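Local coordinates for endonuclease NucS (Pyrococcus abyssi, PDB 2VLD), which cleaves both 3' and 5' single-stranded extremities of branched DNA structures and binds single-stranded DNA, at residues V28-R34 with P107-F113; R139-E143 with R204-V208. The protein carries 2 engineered substitutions. All blocks are in the same frame, centred on the assembly; numbering follows the deposited sequence.

Interaction 1. Residues V28-R34 with P107-F113; sequences VVTIFAR and PYSLVVF
F32 O takes two successive amides of strand 107-113: S109 N at 3.1 Å and Y108 N by a weak bond. This doubling is a classic beta bulge. Beyond it the antiparallel ladder runs regularly through the hydrogen-bonded pairs T30-V111 and V28-F113, with T30 N to V111 O at 2.8 Å. At the bulge the Y108 ring lies alongside R34, pointing the same way; with CG anti to the carbonyl carbon (chi1 -58°), CE1 comes to 3.3 Å from R34 N. OH lies at the guanidinium edge, and guanidinium and ring planes are 83° apart. The hydroxyl is hydrogen-bonded to D51 OD1, while R34 forms a salt bridge with E116 of the second subunit. With an alanine here, D51 would probably lose its hydroxyl partner and the backbone at A33-R34 its flanking ring. On one face L110 packs against both V29 and I31, CG reaching I31 CG1 at 3.8 Å; L18 of helix 12-25 packs on L110, and L19 on V29. On the other, F32 CE1 meets V111 CG2 at 4.0 Å, and the F32 ring meets that of F113 of the second subunit. The pairing belongs to the PH-like domain's antiparallel sheet, its F32 face at the dimer interface.

Interaction 2. Residues R139-E143 with R204-V208; sequences RVIEE and RGILV
E142 OE1 is gripped by both terminal nitrogens of R204: NH2 at 2.5 Å, a distance too short to be taken literally, and NH1 at 2.9 Å through a weak, bent hydrogen bond. The two side chains approach from opposite directions, and carboxylate and guanidinium are nearly coplanar, 2° apart, with the oxygen at the guanidinium edge. NH2 comes to the syn side of OE1, 17° out of the carboxylate plane. The glutamate chain is extended beyond CG, whereas the arginine bends at chi3 (-80°), which turns its terminal nitrogens toward the carboxylate. R204 is shared among acids: NH1 also pairs with E226 and NH2 with D165, so its positive charge probably balances several carboxylates crowded round it and would favour their ionised forms. Beside the salt bridge the contact becomes apolar. I141 divides its two branches between alternate residues of the strand, CG2 touching I206 CD1 at 3.8 Å and CD1 touching V208 CG2, also at 3.8 Å; it crosses I206 obliquely and V208 at about a right angle. The carbonyl oxygen of I141 accepts a hydrogen bond from R228 NE, tying the loop to the next strand of the sheet. The arrangement joins the loop after helix 127-136 to one face of strand 203-209 in the PDDEXK-type nuclease domain. I134 of that helix packs on I141 and M130 on V208, while L173 of strand 170-175 touches both I141 and I206, and strand 203-209 runs between strands 170-175 and 226-229.

The two contacts come in series along the chain and lie on opposite sides of its centre, their own centres 51 Å apart and their nearest atoms about 29 Å apart, so neither touches the other. Interaction 1 pairs two strands of the antiparallel sheet in the N-terminal PH-like domain, the region that holds the single-stranded DNA binding site. Interaction 2 joins a loop to the parallel part of the mixed sheet in the C-terminal domain, the region that holds the nuclease active site. No sheet is shared, consistent with two independent domains joined by a small linker. Only interaction 1 meets the second subunit; interaction 2 is confined to one chain.

Interaction 1. Residues V28-R34 with P107-F113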
# COMPACT_ATOMS: atom_id res chain seq x y z
N VAL A 28 13.21 -2.51 -0.99
CA VAL A 28 11.92 -1.99 -1.45
C VAL A 28 12.14 -0.59 -2.00
O VAL A 28 12.75 0.26 -1.32
CB VAL A 28 10.86 -1.96 -0.32
CG1 VAL A 28 9.54 -1.36 -0.81
CG2 VAL A 28 10.63 -3.35 0.24
N VAL A 29 11.65 -0.35 -3.22
CA VAL A 29 11.64 0.98 -3.83
C VAL A 29 10.31 1.67 -3.56
O VAL A 29 9.25 1.09 -3.81
CB VAL A 29 11.87 0.93 -5.36
CG1 VAL A 29 12.16 2.32 -5.92
CG2 VAL A 29 13.00 -0.03 -5.71
N THR A 30 10.36 2.90 -3.05
CA THR A 30 9.16 3.73 -2.90
C THR A 30 9.40 5.07 -3.58
O THR A 30 10.27 5.85 -3.16
CB THR A 30 8.79 3.96 -1.43
OG1 THR A 30 8.64 2.71 -0.76
CG2 THR A 30 7.47 4.73 -1.32
N ILE A 31 8.64 5.34 -4.64
CA ILE A 31 8.78 6.58 -5.37
C ILE A 31 7.58 7.48 -5.06
O ILE A 31 6.43 7.03 -5.06
CB ILE A 31 8.87 6.31 -6.88
CG1 ILE A 31 10.14 5.51 -7.20
CG2 ILE A 31 8.88 7.62 -7.65
CD1 ILE A 31 10.02 4.60 -8.43
N PHE A 32 7.87 8.73 -4.76
CA PHE A 32 6.85 9.77 -4.74
C PHE A 32 7.03 10.58 -6.02
O PHE A 32 8.12 11.10 -6.28
CB PHE A 32 7.04 10.65 -3.51
CG PHE A 32 7.26 9.88 -2.27
CD1 PHE A 32 8.47 9.23 -2.05
CD2 PHE A 32 6.25 9.79 -1.32
CE1 PHE A 32 8.68 8.49 -0.89
CE2 PHE A 32 6.44 9.05 -0.15
CZ PHE A 32 7.66 8.40 0.06
N ALA A 33 5.97 10.66 -6.82
CA ALA A 33 6.09 11.26 -8.15
C ALA A 33 4.77 11.73 -8.72
O ALA A 33 3.74 11.08 -8.55
CB ALA A 33 6.75 10.27 -9.13
N ARG A 34 4.81 12.87 -9.41
CA ARG A 34 3.75 13.24 -10.34
C ARG A 34 4.02 12.39 -11.56
O ARG A 34 5.17 12.23 -11.98
CB ARG A 34 3.78 14.73 -10.67
CG ARG A 34 2.59 15.19 -11.52
CD ARG A 34 2.45 16.73 -11.55
NE ARG A 34 1.56 17.19 -10.48
CZ ARG A 34 0.30 17.58 -10.67
NH1 ARG A 34 -0.24 17.60 -11.88
NH2 ARG A 34 -0.42 17.97 -9.62
N PRO A 107 9.66 13.30 -10.82
CA PRO A 107 9.95 12.45 -9.66
C PRO A 107 10.38 13.28 -8.46
O PRO A 107 11.50 13.79 -8.43
CB PRO A 107 11.09 11.56 -10.16
CG PRO A 107 11.74 12.32 -11.30
CD PRO A 107 10.82 13.44 -11.72
N TYR A 108 9.49 13.43 -7.48
CA TYR A 108 9.79 14.25 -6.31
C TYR A 108 10.84 13.61 -5.42
O TYR A 108 11.63 14.30 -4.79
CB TYR A 108 8.54 14.51 -5.48
CG TYR A 108 7.42 15.19 -6.22
CD1 TYR A 108 6.20 14.54 -6.43
CD2 TYR A 108 7.56 16.50 -6.71
CE1 TYR A 108 5.15 15.17 -7.09
CE2 TYR A 108 6.51 17.13 -7.38
CZ TYR A 108 5.32 16.45 -7.56
OH TYR A 108 4.27 17.05 -8.22
N SER A 109 10.85 12.29 -5.38
CA SER A 109 11.81 11.56 -4.56
C SER A 109 11.68 10.06 -4.75
O SER A 109 10.61 9.55 -5.05
CB SER A 109 11.63 11.87 -3.07
OG SER A 109 12.36 10.95 -2.28
N LEU A 110 12.79 9.38 -4.55
CA LEU A 110 12.84 7.94 -4.56
C LEU A 110 13.53 7.50 -3.28
O LEU A 110 14.51 8.10 -2.86
CB LEU A 110 13.61 7.46 -5.80
CG LEU A 110 13.71 5.97 -6.12
CD1 LEU A 110 14.11 5.75 -7.57
CD2 LEU A 110 14.69 5.27 -5.18
N VAL A 111 13.00 6.45 -2.66
CA VAL A 111 13.57 5.90 -1.43
C VAL A 111 13.78 4.39 -1.57
O VAL A 111 12.84 3.64 -1.90
CB VAL A 111 12.65 6.16 -0.23
CG1 VAL A 111 13.18 5.47 1.01
CG2 VAL A 111 12.47 7.66 0.01
N VAL A 112 15.01 3.94 -1.34
CA VAL A 112 15.30 2.51 -1.27
C VAL A 112 15.30 2.16 0.21
O VAL A 112 15.87 2.88 1.02
CB VAL A 112 16.67 2.14 -1.89
CG1 VAL A 112 16.91 0.63 -1.85
CG2 VAL A 112 16.76 2.64 -3.32
N PHE A 113 14.65 1.05 0.54
CA PHE A 113 14.53 0.62 1.92
C PHE A 113 14.95 -0.83 2.03
O PHE A 113 14.20 -1.73 1.71
CB PHE A 113 13.10 0.83 2.41
CG PHE A 113 12.86 0.38 3.82
CD1 PHE A 113 13.88 0.38 4.76
CD2 PHE A 113 11.58 -0.02 4.21
CE1 PHE A 113 13.64 -0.03 6.08
CE2 PHE A 113 11.32 -0.43 5.53
CZ PHE A 113 12.35 -0.43 6.47

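Interaction 2. Residues R139-E143 with R204-V208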
# COMPACT_ATOMS: atom_id res chain seq x y z
N ARG A 139 -6.32 -20.97 41.30
CA ARG A 139 -5.49 -20.74 42.47
C ARG A 139 -4.10 -20.20 42.09
O ARG A 139 -3.50 -19.46 42.87
CB ARG A 139 -5.42 -22.01 43.33
CG ARG A 139 -5.21 -21.77 44.83
CD ARG A 139 -5.12 -23.10 45.59
NE ARG A 139 -6.43 -23.58 46.02
CZ ARG A 139 -6.88 -23.50 47.28
NH1 ARG A 139 -6.11 -22.98 48.23
NH2 ARG A 139 -8.09 -23.96 47.58
N VAL A 140 -3.62 -20.54 40.89
CA VAL A 140 -2.35 -20.00 40.39
C VAL A 140 -2.36 -18.47 40.35
O VAL A 140 -1.31 -17.83 40.44
CB VAL A 140 -1.96 -20.57 39.01
CG1 VAL A 140 -1.87 -22.08 39.05
CG2 VAL A 140 -2.93 -20.10 37.92
N ILE A 141 -3.55 -17.91 40.22
CA ILE A 141 -3.71 -16.48 40.28
C ILE A 141 -3.92 -16.07 41.74
O ILE A 141 -3.19 -15.25 42.29
CB ILE A 141 -4.93 -16.02 39.43
CG1 ILE A 141 -4.81 -16.50 37.97
CG2 ILE A 141 -5.15 -14.49 39.55
CD1 ILE A 141 -3.54 -16.13 37.24
N GLU A 142 -4.92 -16.67 42.37
CA GLU A 142 -5.39 -16.25 43.68
C GLU A 142 -6.36 -17.24 44.27
O GLU A 142 -7.03 -17.98 43.55
CB GLU A 142 -6.15 -14.95 43.56
CG GLU A 142 -5.56 -13.82 44.32
CD GLU A 142 -6.45 -12.61 44.30
OE1 GLU A 142 -5.91 -11.52 44.06
OE2 GLU A 142 -7.68 -12.73 44.52
N GLU A 143 -6.45 -17.22 45.59
CA GLU A 143 -7.45 -17.95 46.32
C GLU A 143 -8.83 -17.35 46.01
O GLU A 143 -9.07 -16.15 46.22
CB GLU A 143 -7.10 -17.89 47.82
CG GLU A 143 -8.23 -18.17 48.78
CD GLU A 143 -8.75 -19.58 48.68
OE1 GLU A 143 -7.95 -20.50 48.36
OE2 GLU A 143 -9.96 -19.77 48.93
N ARG A 204 -9.36 -4.86 39.18
CA ARG A 204 -7.95 -5.16 39.34
C ARG A 204 -7.31 -5.61 38.04
O ARG A 204 -7.95 -6.25 37.21
CB ARG A 204 -7.74 -6.21 40.44
CG ARG A 204 -8.21 -5.74 41.79
CD ARG A 204 -7.47 -6.41 42.91
NE ARG A 204 -8.00 -7.74 43.16
CZ ARG A 204 -7.27 -8.85 43.19
NH1 ARG A 204 -5.96 -8.80 43.01
NH2 ARG A 204 -7.86 -10.01 43.43
N GLY A 205 -6.05 -5.24 37.86
CA GLY A 205 -5.30 -5.66 36.70
C GLY A 205 -4.13 -6.52 37.12
O GLY A 205 -3.22 -6.04 37.79
N ILE A 206 -4.16 -7.79 36.74
CA ILE A 206 -3.04 -8.68 37.01
C ILE A 206 -2.35 -9.10 35.72
O ILE A 206 -2.96 -9.70 34.83
CB ILE A 206 -3.47 -9.95 37.79
CG1 ILE A 206 -4.16 -9.58 39.11
CG2 ILE A 206 -2.25 -10.85 38.04
CD1 ILE A 206 -4.92 -10.72 39.79
N LEU A 207 -1.07 -8.77 35.62
CA LEU A 207 -0.23 -9.17 34.50
C LEU A 207 0.33 -10.56 34.75
O LEU A 207 1.10 -10.75 35.68
CB LEU A 207 0.92 -8.18 34.37
CG LEU A 207 1.60 -7.87 33.04
CD1 LEU A 207 3.02 -7.47 33.37
CD2 LEU A 207 1.58 -9.02 32.05
N VAL A 208 -0.05 -11.53 33.92
CA VAL A 208 0.40 -12.91 34.09
C VAL A 208 1.45 -13.29 33.04
O VAL A 208 1.14 -13.37 31.85
CB VAL A 208 -0.77 -13.92 34.05
CG1 VAL A 208 -0.28 -15.33 34.31
CG2 VAL A 208 -1.84 -13.55 35.06